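PDB 5MGY: FAD:protein FMN transferase from Pseudomonas stutzeri ATCC 14405 = CCUG 16156, which probably transfers FMN from FAD to a threonine of target proteins, using magnesium, and matures the NosR protein needed for nitrous oxide reduction. Local coordinates for residues Gly47-Asp50 with Lys51-Thr55; Leu138-Gly142 with Asp143-Lys147; Tyr162-Asp165 with Leu166-Arg170. One frame throughout, in Å; residues are numbered along the deposited sequence.

Interaction 1. Residues Gly47-Asp50 with Lys51-Thr55. Unlike the reference sequence in segment 47-50: Gln48 (reference Glu).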
ATOM      1  N   GLY A  47      -7.685  13.884  -5.924  1.00 49.03           N
ATOM      2  CA  GLY A  47      -9.036  14.280  -5.595  1.00 47.11           C
ATOM      3  C   GLY A  47      -9.998  13.191  -5.943  1.00 43.67           C
ATOM      4  O   GLY A  47     -10.917  12.985  -5.182  1.00 46.74           O
ATOM      5  N   GLN A  48      -9.819  12.539  -7.088  1.00 38.65           N
ATOM      6  CA  GLN A  48     -10.714  11.491  -7.449  1.00 43.92           C
ATOM      7  C   GLN A  48     -10.589  10.347  -6.435  1.00 46.21           C
ATOM      8  O   GLN A  48     -11.588   9.720  -6.082  1.00 50.14           O
ATOM      9  CB  GLN A  48     -10.392  10.914  -8.786  1.00 46.03           C
ATOM     10  CG  GLN A  48     -10.776  11.722  -9.971  1.00 49.31           C
ATOM     11  CD  GLN A  48     -10.233  11.068 -11.224  1.00 51.95           C
ATOM     12  OE1 GLN A  48      -9.397  11.649 -11.954  1.00 49.87           O
ATOM     13  NE2 GLN A  48     -10.667   9.808 -11.463  1.00 53.41           N
ATOM     14  N   LEU A  49      -9.369  10.044  -5.998  1.00 43.31           N
ATOM     15  CA  LEU A  49      -9.192   8.917  -5.104  1.00 42.43           C
ATOM     16  C   LEU A  49      -9.886   9.191  -3.812  1.00 42.60           C
ATOM     17  O   LEU A  49     -10.548   8.314  -3.280  1.00 43.19           O
ATOM     18  CB  LEU A  49      -7.731   8.594  -4.845  1.00 39.77           C
ATOM     19  CG  LEU A  49      -6.995   7.984  -6.027  1.00 38.35           C
ATOM     20  CD1 LEU A  49      -5.497   8.052  -5.844  1.00 38.46           C
ATOM     21  CD2 LEU A  49      -7.325   6.556  -6.196  1.00 38.05           C
ATOM     22  N   ASP A  50      -9.766  10.410  -3.326  1.00 42.63           N
ATOM     23  CA  ASP A  50     -10.365  10.766  -2.067  1.00 45.87           C
ATOM     24  C   ASP A  50     -11.908  10.722  -2.160  1.00 47.77           C
ATOM     25  O   ASP A  50     -12.580  10.287  -1.266  1.00 52.47           O
ATOM     26  CB  ASP A  50      -9.908  12.143  -1.721  1.00 49.88           C
ATOM     27  CG  ASP A  50      -9.894  12.415  -0.228  1.00 55.22           C
ATOM     28  OD1 ASP A  50      -8.941  12.852   0.288  1.00 56.79           O
ATOM     29  OD2 ASP A  50     -10.803  12.319   0.538  1.00 61.14           O
ATOM     30  N   LYS A  51     -12.454  11.172  -3.261  1.00 49.53           N
ATOM     31  CA  LYS A  51     -13.892  11.248  -3.420  1.00 49.81           C
ATOM     32  C   LYS A  51     -14.466   9.857  -3.575  1.00 45.57           C
ATOM     33  O   LYS A  51     -15.521   9.625  -3.067  1.00 48.22           O
ATOM     34  CB  LYS A  51     -14.248  12.126  -4.651  1.00 50.38           C
ATOM     35  CG  LYS A  51     -15.638  12.690  -4.641  1.00 52.02           C
ATOM     36  CD  LYS A  51     -16.656  11.775  -5.287  1.00 54.90           C
ATOM     37  CE  LYS A  51     -18.062  12.199  -4.873  1.00 58.07           C
ATOM     38  NZ  LYS A  51     -19.029  11.079  -5.030  1.00 59.52           N
ATOM     39  N   GLN A  52     -13.789   8.981  -4.323  1.00 42.69           N
ATOM     40  CA  GLN A  52     -14.273   7.630  -4.614  1.00 41.51           C
ATOM     41  C   GLN A  52     -14.003   6.682  -3.404  1.00 39.48           C
ATOM     42  O   GLN A  52     -14.905   5.974  -2.981  1.00 41.03           O
ATOM     43  CB  GLN A  52     -13.691   7.070  -5.961  1.00 40.78           C
ATOM     44  CG  GLN A  52     -14.077   7.840  -7.233  1.00 40.02           C
ATOM     45  CD  GLN A  52     -13.757   7.110  -8.540  1.00 40.61           C
ATOM     46  OE1 GLN A  52     -14.006   5.939  -8.696  1.00 45.63           O
ATOM     47  NE2 GLN A  52     -13.234   7.811  -9.488  1.00 43.79           N
ATOM     48  N   LEU A  53     -12.821   6.738  -2.794  1.00 37.14           N
ATOM     49  CA  LEU A  53     -12.337   5.623  -1.919  1.00 35.45           C
ATOM     50  C   LEU A  53     -12.118   5.925  -0.451  1.00 35.82           C
ATOM     51  O   LEU A  53     -12.000   5.005   0.292  1.00 35.76           O
ATOM     52  CB  LEU A  53     -11.003   5.093  -2.408  1.00 32.87           C
ATOM     53  CG  LEU A  53     -10.782   4.789  -3.881  1.00 31.68           C
ATOM     54  CD1 LEU A  53      -9.325   4.468  -4.114  1.00 29.99           C
ATOM     55  CD2 LEU A  53     -11.640   3.629  -4.291  1.00 31.36           C
ATOM     56  N   SER A  54     -11.994   7.177  -0.029  1.00 37.79           N
ATOM     57  CA  SER A  54     -11.802   7.471   1.394  1.00 37.78           C
ATOM     58  C   SER A  54     -13.022   7.210   2.262  1.00 38.81           C
ATOM     59  O   SER A  54     -14.084   7.746   2.051  1.00 41.95           O
ATOM     60  CB  SER A  54     -11.455   8.912   1.608  1.00 39.21           C
ATOM     61  OG  SER A  54     -11.213   9.124   2.970  1.00 38.25           O
ATOM     62  N   THR A  55     -12.806   6.397   3.270  1.00 39.88           N
ATOM     63  CA  THR A  55     -13.705   6.229   4.388  1.00 43.11           C
ATOM     64  C   THR A  55     -13.679   7.386   5.388  1.00 44.25           C
ATOM     65  O   THR A  55     -14.460   7.376   6.295  1.00 48.58           O
ATOM     66  CB  THR A  55     -13.429   4.885   5.165  1.00 41.31           C
ATOM     67  OG1 THR A  55     -12.064   4.791   5.543  1.00 40.66           O
ATOM     68  CG2 THR A  55     -13.721   3.695   4.308  1.00 40.92           C
TER

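Interaction 2. Residues Leu138-Gly142 with Asp143-Lys147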
ATOM      1  N   LEU A 138     -18.150 -10.318  -1.433  1.00 32.59           N
ATOM      2  CA  LEU A 138     -18.105  -9.159  -2.279  1.00 31.84           C
ATOM      3  C   LEU A 138     -18.033  -9.641  -3.696  1.00 32.37           C
ATOM      4  O   LEU A 138     -17.260 -10.531  -4.007  1.00 33.37           O
ATOM      5  CB  LEU A 138     -16.862  -8.386  -1.934  1.00 31.75           C
ATOM      6  CG  LEU A 138     -16.569  -7.042  -2.533  1.00 30.59           C
ATOM      7  CD1 LEU A 138     -17.680  -6.124  -2.113  1.00 32.12           C
ATOM      8  CD2 LEU A 138     -15.251  -6.524  -2.013  1.00 28.77           C
ATOM      9  N   SER A 139     -18.860  -9.092  -4.563  1.00 33.42           N
ATOM     10  CA  SER A 139     -18.815  -9.472  -5.977  1.00 34.23           C
ATOM     11  C   SER A 139     -19.143  -8.304  -6.904  1.00 38.77           C
ATOM     12  O   SER A 139     -19.754  -7.291  -6.516  1.00 36.47           O
ATOM     13  CB  SER A 139     -19.737 -10.643  -6.254  1.00 34.38           C
ATOM     14  OG  SER A 139     -21.076 -10.362  -5.882  1.00 34.00           O
ATOM     15  N   ILE A 140     -18.705  -8.441  -8.153  1.00 44.77           N
ATOM     16  CA  ILE A 140     -18.862  -7.375  -9.153  1.00 45.80           C
ATOM     17  C   ILE A 140     -19.859  -7.887 -10.162  1.00 46.02           C
ATOM     18  O   ILE A 140     -19.775  -9.002 -10.602  1.00 45.94           O
ATOM     19  CB  ILE A 140     -17.533  -7.078  -9.837  1.00 44.31           C
ATOM     20  CG1 ILE A 140     -16.706  -6.171  -8.975  1.00 44.71           C
ATOM     21  CG2 ILE A 140     -17.736  -6.410 -11.163  1.00 45.77           C
ATOM     22  CD1 ILE A 140     -15.220  -6.256  -9.319  1.00 45.71           C
ATOM     23  N   ASP A 141     -20.796  -7.050 -10.539  1.00 52.20           N
ATOM     24  CA  ASP A 141     -21.816  -7.450 -11.505  1.00 55.01           C
ATOM     25  C   ASP A 141     -22.038  -6.283 -12.431  1.00 52.32           C
ATOM     26  O   ASP A 141     -22.655  -5.279 -12.066  1.00 49.52           O
ATOM     27  CB  ASP A 141     -23.107  -7.810 -10.830  1.00 58.35           C
ATOM     28  CG  ASP A 141     -24.037  -8.474 -11.753  1.00 60.56           C
ATOM     29  OD1 ASP A 141     -24.055  -9.704 -11.747  1.00 64.95           O
ATOM     30  OD2 ASP A 141     -24.767  -7.807 -12.482  1.00 63.28           O
ATOM     31  N   GLY A 142     -21.454  -6.385 -13.609  1.00 50.12           N
ATOM     32  CA  GLY A 142     -21.479  -5.293 -14.512  1.00 50.11           C
ATOM     33  C   GLY A 142     -20.823  -4.126 -13.839  1.00 48.42           C
ATOM     34  O   GLY A 142     -19.690  -4.243 -13.410  1.00 51.86           O
ATOM     35  N   ASP A 143     -21.539  -3.026 -13.717  1.00 46.24           N
ATOM     36  CA  ASP A 143     -21.026  -1.827 -13.118  1.00 47.00           C
ATOM     37  C   ASP A 143     -21.478  -1.749 -11.661  1.00 46.96           C
ATOM     38  O   ASP A 143     -21.363  -0.688 -11.028  1.00 43.61           O
ATOM     39  CB  ASP A 143     -21.492  -0.612 -13.918  1.00 53.89           C
ATOM     40  CG  ASP A 143     -23.087  -0.426 -13.916  1.00 66.05           C
ATOM     41  OD1 ASP A 143     -23.854  -1.422 -14.189  1.00 67.70           O
ATOM     42  OD2 ASP A 143     -23.557   0.723 -13.635  1.00 66.85           O
ATOM     43  N   ARG A 144     -22.030  -2.844 -11.122  1.00 49.67           N
ATOM     44  CA  ARG A 144     -22.478  -2.856  -9.715  1.00 52.80           C
ATOM     45  C   ARG A 144     -21.495  -3.642  -8.834  1.00 49.95           C
ATOM     46  O   ARG A 144     -20.858  -4.568  -9.331  1.00 45.75           O
ATOM     47  CB  ARG A 144     -23.884  -3.447  -9.603  1.00 56.45           C
ATOM     48  CG  ARG A 144     -24.977  -2.607 -10.255  1.00 63.06           C
ATOM     49  CD  ARG A 144     -25.923  -3.410 -11.133  1.00 70.46           C
ATOM     50  NE  ARG A 144     -26.978  -4.098 -10.370  1.00 77.10           N
ATOM     51  CZ  ARG A 144     -27.146  -5.431 -10.267  1.00 79.57           C
ATOM     52  NH1 ARG A 144     -26.335  -6.286 -10.897  1.00 83.09           N
ATOM     53  NH2 ARG A 144     -28.163  -5.921  -9.531  1.00 71.81           N
ATOM     54  N   LEU A 145     -21.365  -3.224  -7.563  1.00 45.64           N
ATOM     55  CA  LEU A 145     -20.696  -3.996  -6.526  1.00 44.42           C
ATOM     56  C   LEU A 145     -21.766  -4.587  -5.680  1.00 45.45           C
ATOM     57  O   LEU A 145     -22.620  -3.850  -5.242  1.00 46.39           O
ATOM     58  CB  LEU A 145     -19.936  -3.120  -5.560  1.00 43.26           C
ATOM     59  CG  LEU A 145     -18.440  -2.945  -5.536  1.00 42.46           C
ATOM     60  CD1 LEU A 145     -18.024  -2.372  -4.204  1.00 38.55           C
ATOM     61  CD2 LEU A 145     -17.787  -4.293  -5.791  1.00 45.08           C
ATOM     62  N   CYS A 146     -21.663  -5.865  -5.345  1.00 44.54           N
ATOM     63  CA  CYS A 146     -22.669  -6.521  -4.540  1.00 43.48           C
ATOM     64  C   CYS A 146     -22.096  -6.971  -3.227  1.00 42.96           C
ATOM     65  O   CYS A 146     -20.911  -7.324  -3.133  1.00 43.83           O
ATOM     66  CB  CYS A 146     -23.257  -7.671  -5.298  1.00 44.80           C
ATOM     67  SG  CYS A 146     -23.992  -7.027  -6.805  1.00 54.96           S
ATOM     68  N   LYS A 147     -22.936  -6.944  -2.196  1.00 40.60           N
ATOM     69  CA  LYS A 147     -22.526  -7.459  -0.920  1.00 40.66           C
ATOM     70  C   LYS A 147     -23.558  -8.373  -0.303  1.00 39.09           C
ATOM     71  O   LYS A 147     -24.709  -7.969  -0.145  1.00 40.39           O
ATOM     72  CB  LYS A 147     -22.151  -6.327   0.020  1.00 41.15           C
ATOM     73  CG  LYS A 147     -23.263  -5.432   0.497  1.00 40.93           C
ATOM     74  CD  LYS A 147     -22.631  -4.145   0.962  1.00 42.37           C
ATOM     75  CE  LYS A 147     -23.276  -3.584   2.181  1.00 44.55           C
ATOM     76  NZ  LYS A 147     -22.567  -2.371   2.642  1.00 46.85           N
TER

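Interaction 3. Residues Tyr162-Asp165 with Leu166-Arg170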
ATOM      1  N   TYR A 162      -1.803   2.344  -5.875  1.00 27.49           N
ATOM      2  CA  TYR A 162      -2.652   2.591  -7.020  1.00 28.54           C
ATOM      3  C   TYR A 162      -2.440   4.033  -7.513  1.00 27.57           C
ATOM      4  O   TYR A 162      -2.226   4.248  -8.700  1.00 29.26           O
ATOM      5  CB  TYR A 162      -4.087   2.372  -6.608  1.00 30.16           C
ATOM      6  CG  TYR A 162      -5.086   2.576  -7.696  1.00 33.21           C
ATOM      7  CD1 TYR A 162      -4.989   1.871  -8.887  1.00 33.85           C
ATOM      8  CD2 TYR A 162      -6.178   3.482  -7.524  1.00 36.08           C
ATOM      9  CE1 TYR A 162      -5.945   2.039  -9.877  1.00 35.85           C
ATOM     10  CE2 TYR A 162      -7.142   3.656  -8.504  1.00 35.40           C
ATOM     11  CZ  TYR A 162      -7.015   2.938  -9.677  1.00 36.38           C
ATOM     12  OH  TYR A 162      -7.946   3.097 -10.656  1.00 38.53           O
ATOM     13  N   ALA A 163      -2.431   4.983  -6.584  1.00 26.23           N
ATOM     14  CA  ALA A 163      -2.216   6.400  -6.871  1.00 27.00           C
ATOM     15  C   ALA A 163      -0.902   6.628  -7.630  1.00 28.29           C
ATOM     16  O   ALA A 163      -0.870   7.409  -8.565  1.00 31.03           O
ATOM     17  CB  ALA A 163      -2.267   7.241  -5.585  1.00 25.60           C
ATOM     18  N   VAL A 164       0.153   5.909  -7.248  1.00 29.29           N
ATOM     19  CA  VAL A 164       1.460   6.014  -7.863  1.00 29.53           C
ATOM     20  C   VAL A 164       1.352   5.523  -9.306  1.00 30.44           C
ATOM     21  O   VAL A 164       1.882   6.154 -10.239  1.00 30.69           O
ATOM     22  CB  VAL A 164       2.487   5.182  -7.048  1.00 29.60           C
ATOM     23  CG1 VAL A 164       3.788   4.915  -7.824  1.00 30.82           C
ATOM     24  CG2 VAL A 164       2.819   5.904  -5.766  1.00 29.90           C
ATOM     25  N   ASP A 165       0.649   4.400  -9.493  1.00 30.58           N
ATOM     26  CA  ASP A 165       0.535   3.804 -10.811  1.00 29.65           C
ATOM     27  C   ASP A 165      -0.270   4.762 -11.683  1.00 31.60           C
ATOM     28  O   ASP A 165       0.174   5.043 -12.800  1.00 35.66           O
ATOM     29  CB  ASP A 165      -0.072   2.393 -10.813  1.00 27.75           C
ATOM     30  CG  ASP A 165       0.862   1.306 -10.264  1.00 28.21           C
ATOM     31  OD1 ASP A 165       2.115   1.450 -10.318  1.00 29.53           O
ATOM     32  OD2 ASP A 165       0.350   0.237  -9.793  1.00 27.95           O
ATOM     33  N   LEU A 166      -1.378   5.306 -11.168  1.00 29.91           N
ATOM     34  CA  LEU A 166      -2.168   6.268 -11.946  1.00 30.74           C
ATOM     35  C   LEU A 166      -1.383   7.520 -12.337  1.00 30.46           C
ATOM     36  O   LEU A 166      -1.451   7.953 -13.481  1.00 31.93           O
ATOM     37  CB  LEU A 166      -3.490   6.658 -11.257  1.00 29.38           C
ATOM     38  CG  LEU A 166      -4.554   5.539 -11.141  1.00 30.36           C
ATOM     39  CD1 LEU A 166      -5.683   6.028 -10.204  1.00 30.53           C
ATOM     40  CD2 LEU A 166      -5.052   4.994 -12.500  1.00 27.97           C
ATOM     41  N   VAL A 167      -0.635   8.083 -11.408  1.00 30.95           N
ATOM     42  CA  VAL A 167       0.178   9.230 -11.721  1.00 33.62           C
ATOM     43  C   VAL A 167       1.180   8.882 -12.817  1.00 35.73           C
ATOM     44  O   VAL A 167       1.342   9.623 -13.742  1.00 37.95           O
ATOM     45  CB  VAL A 167       0.880   9.790 -10.476  1.00 33.55           C
ATOM     46  CG1 VAL A 167       1.947  10.818 -10.859  1.00 33.67           C
ATOM     47  CG2 VAL A 167      -0.162  10.419  -9.569  1.00 32.95           C
ATOM     48  N   ILE A 168       1.811   7.729 -12.735  1.00 39.69           N
ATOM     49  CA  ILE A 168       2.725   7.301 -13.796  1.00 40.84           C
ATOM     50  C   ILE A 168       2.042   7.096 -15.170  1.00 40.80           C
ATOM     51  O   ILE A 168       2.613   7.411 -16.190  1.00 44.73           O
ATOM     52  CB  ILE A 168       3.528   6.068 -13.356  1.00 41.10           C
ATOM     53  CG1 ILE A 168       4.527   6.488 -12.282  1.00 41.86           C
ATOM     54  CG2 ILE A 168       4.286   5.431 -14.521  1.00 40.95           C
ATOM     55  CD1 ILE A 168       5.252   5.328 -11.600  1.00 42.56           C
ATOM     56  N   ASP A 169       0.846   6.565 -15.233  1.00 42.98           N
ATOM     57  CA  ASP A 169       0.198   6.444 -16.537  1.00 46.08           C
ATOM     58  C   ASP A 169       0.072   7.837 -17.175  1.00 45.99           C
ATOM     59  O   ASP A 169       0.254   7.986 -18.385  1.00 44.25           O
ATOM     60  CB  ASP A 169      -1.168   5.746 -16.436  1.00 46.35           C
ATOM     61  CG  ASP A 169      -1.050   4.259 -16.009  1.00 50.83           C
ATOM     62  OD1 ASP A 169       0.041   3.647 -16.114  1.00 56.69           O
ATOM     63  OD2 ASP A 169      -2.058   3.674 -15.537  1.00 53.77           O
ATOM     64  N   ARG A 170      -0.204   8.840 -16.342  1.00 46.95           N
ATOM     65  CA  ARG A 170      -0.401  10.208 -16.804  1.00 50.84           C
ATOM     66  C   ARG A 170       0.821  10.931 -17.227  1.00 49.60           C
ATOM     67  O   ARG A 170       0.737  11.726 -18.148  1.00 52.28           O
ATOM     68  CB  ARG A 170      -1.059  11.085 -15.756  1.00 54.43           C
ATOM     69  CG  ARG A 170      -2.568  10.929 -15.745  1.00 62.83           C
ATOM     70  CD  ARG A 170      -3.249  11.224 -17.081  1.00 66.06           C
ATOM     71  NE  ARG A 170      -3.086  12.612 -17.541  1.00 67.99           N
ATOM     72  CZ  ARG A 170      -3.401  13.037 -18.775  1.00 68.81           C
ATOM     73  NH1 ARG A 170      -3.850  12.159 -19.680  1.00 69.99           N
ATOM     74  NH2 ARG A 170      -3.242  14.325 -19.116  1.00 62.32           N
TER

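Interaction 1. Residues Gly47-Asp50 with Lys51-Thr55
Leu49 and Leu53 make the apolar part of this local contact, one helical turn apart on helix 35-53. Their side chains run side by side in the same direction and meet through Leu49 CD2 and Leu53 CD1, 3.6 Å apart. Both are buried: Leu49 packs on Tyr162 and Ala163 of helix 159-173, Leu53 on Leu83 of helix 78-93.

The backbone bonds follow the i+4 to i pattern. Lys51 N donates to Gly47 O and Gln52 N to Gln48 O, followed by Leu53 N to Leu49 O at 2.8 Å. The last in the series, Ser54 N to Asp50 O at 3.4 Å, is weak, and Ser54 is where the chain leaves helical geometry.

Among the polar side chains, Gln48 and Gln52 also point the same way, with their amide planes only 17° apart and the two NE2 atoms 3.8 Å from each other. Asp50 swings CG anti to its own N (chi1 -153°), which carries OD2 towards the helix end, 3.6 Å from Ser54 CB. Ser54 OG itself bonds to Tyr56 N. The Lys51 chain bends at chi2, and its NZ forms a salt bridge with Asp61 at the start of the next helix.

These are the last two turns of an amphipathic alpha helix, with leucines spaced i, i+4 facing the protein interior and the i+4 to i bonding ending in the weak Ser54 N to Asp50 O bond.

Interaction 2. Residues Leu138-Gly142 with Asp143-Lys147
Asp141 and Arg144 are brought together by their torsions: Asp141 holds CG opposite its own N (chi1 -168°), while Arg144 bends at chi2 and again at chi3 (82°), bringing its guanidinium alongside the Asp141 carboxylate. The motif is a two-residue beta hairpin, strands 138-141 and 144-147 joined by a type II' turn with Gly142, at positive phi, in its first corner. Asp141 OD2 and Arg144 NH1 form a salt bridge of 2.7 Å; the oxygen lies at the edge of the guanidinium and in its plane, though the carboxylate is turned 81° from that plane. A leucine in place of Arg144 would probably leave the Asp141 carboxylate without its charge partner and free to turn.

The antiparallel ladder is carried by two hydrogen-bonded pairs. Ser139 N gives to Cys146 O at 3.1 Å and Cys146 N to Ser139 O at 2.7 Å; next to the turn, Asp141 N gives to Arg144 O at 2.8 Å and Arg144 N returns to Asp141 O at 2.7 Å.

The faces differ in character. Leu138, Ile140 and Leu145 face helix 78-93, where Val84 touches all three, and Leu145 CD2 sits 3.9 Å from Ile140 CG1. On the other face, with Ser139, Asp141 and Arg144, Cys146 is tied by a disulfide to Cys73 of the neighbouring strand, and its CB lies 3.5 Å from Ser139 OG.

Interaction 3. Residues Tyr162-Asp165 with Leu166-Arg170
Leu166 lays its CD1 methyl over one face of the Tyr162 ring, one turn earlier in helix 159-173. The CH-pi contact measures 3.6 Å from Leu166 CD1 to the ring centroid of Tyr162, with the methyl displaced towards the ring's rim. With its first torsion near 180° (chi1 -179°), Tyr162 swings the ring out towards Leu166, and its hydroxyl is hydrogen-bonded to Glu82.

The closely packed side continues with Val164, Val167 and Ile168, all buried. Val164 and Ile168 run alongside each other, Val164 CG1 lying 4.1 Å from Ile168 CD1, and both rest on strand 179-183. Regular i+4 to i bonds run beneath, such as Leu166 N to Tyr162 O at 2.8 Å and Val167 N to Ala163 O at 2.9 Å.

The solvent side belongs to Asp169, which is exposed; its OD1 stays 6.5 Å from Asp165 OD1, so the two acids do not meet. Asp165 is held in place instead, its carboxylate bonded to Thr267 OG1 and Leu268 N at the start of helix 267-292.

The arrangement is that of an amphipathic helix packed on a beta sheet, here in the ApbE fold, with the Tyr162 side chain about 7 Å from that of the magnesium ligand Asp271.

In the fold
Interactions 1 and 3 sit on two helices that pack against each other: Leu49 CD1 meets Ala163 CB at 3.3 Å. Interaction 3 is the most buried, lying between the large sheet and neighbouring helices, so hydrocarbon and aromatic contacts dominate there. Interaction 1 is partly buried, with leucines turned inwards and amides and charges outwards. Interaction 2 is a surface hairpin, its nearest atoms about 9 Å from interaction 1 and 12 Å from interaction 3, and it relies on strand pairing, an ion pair and a disulfide. Helix 78-93 is common ground: side chains from all three interactions touch it.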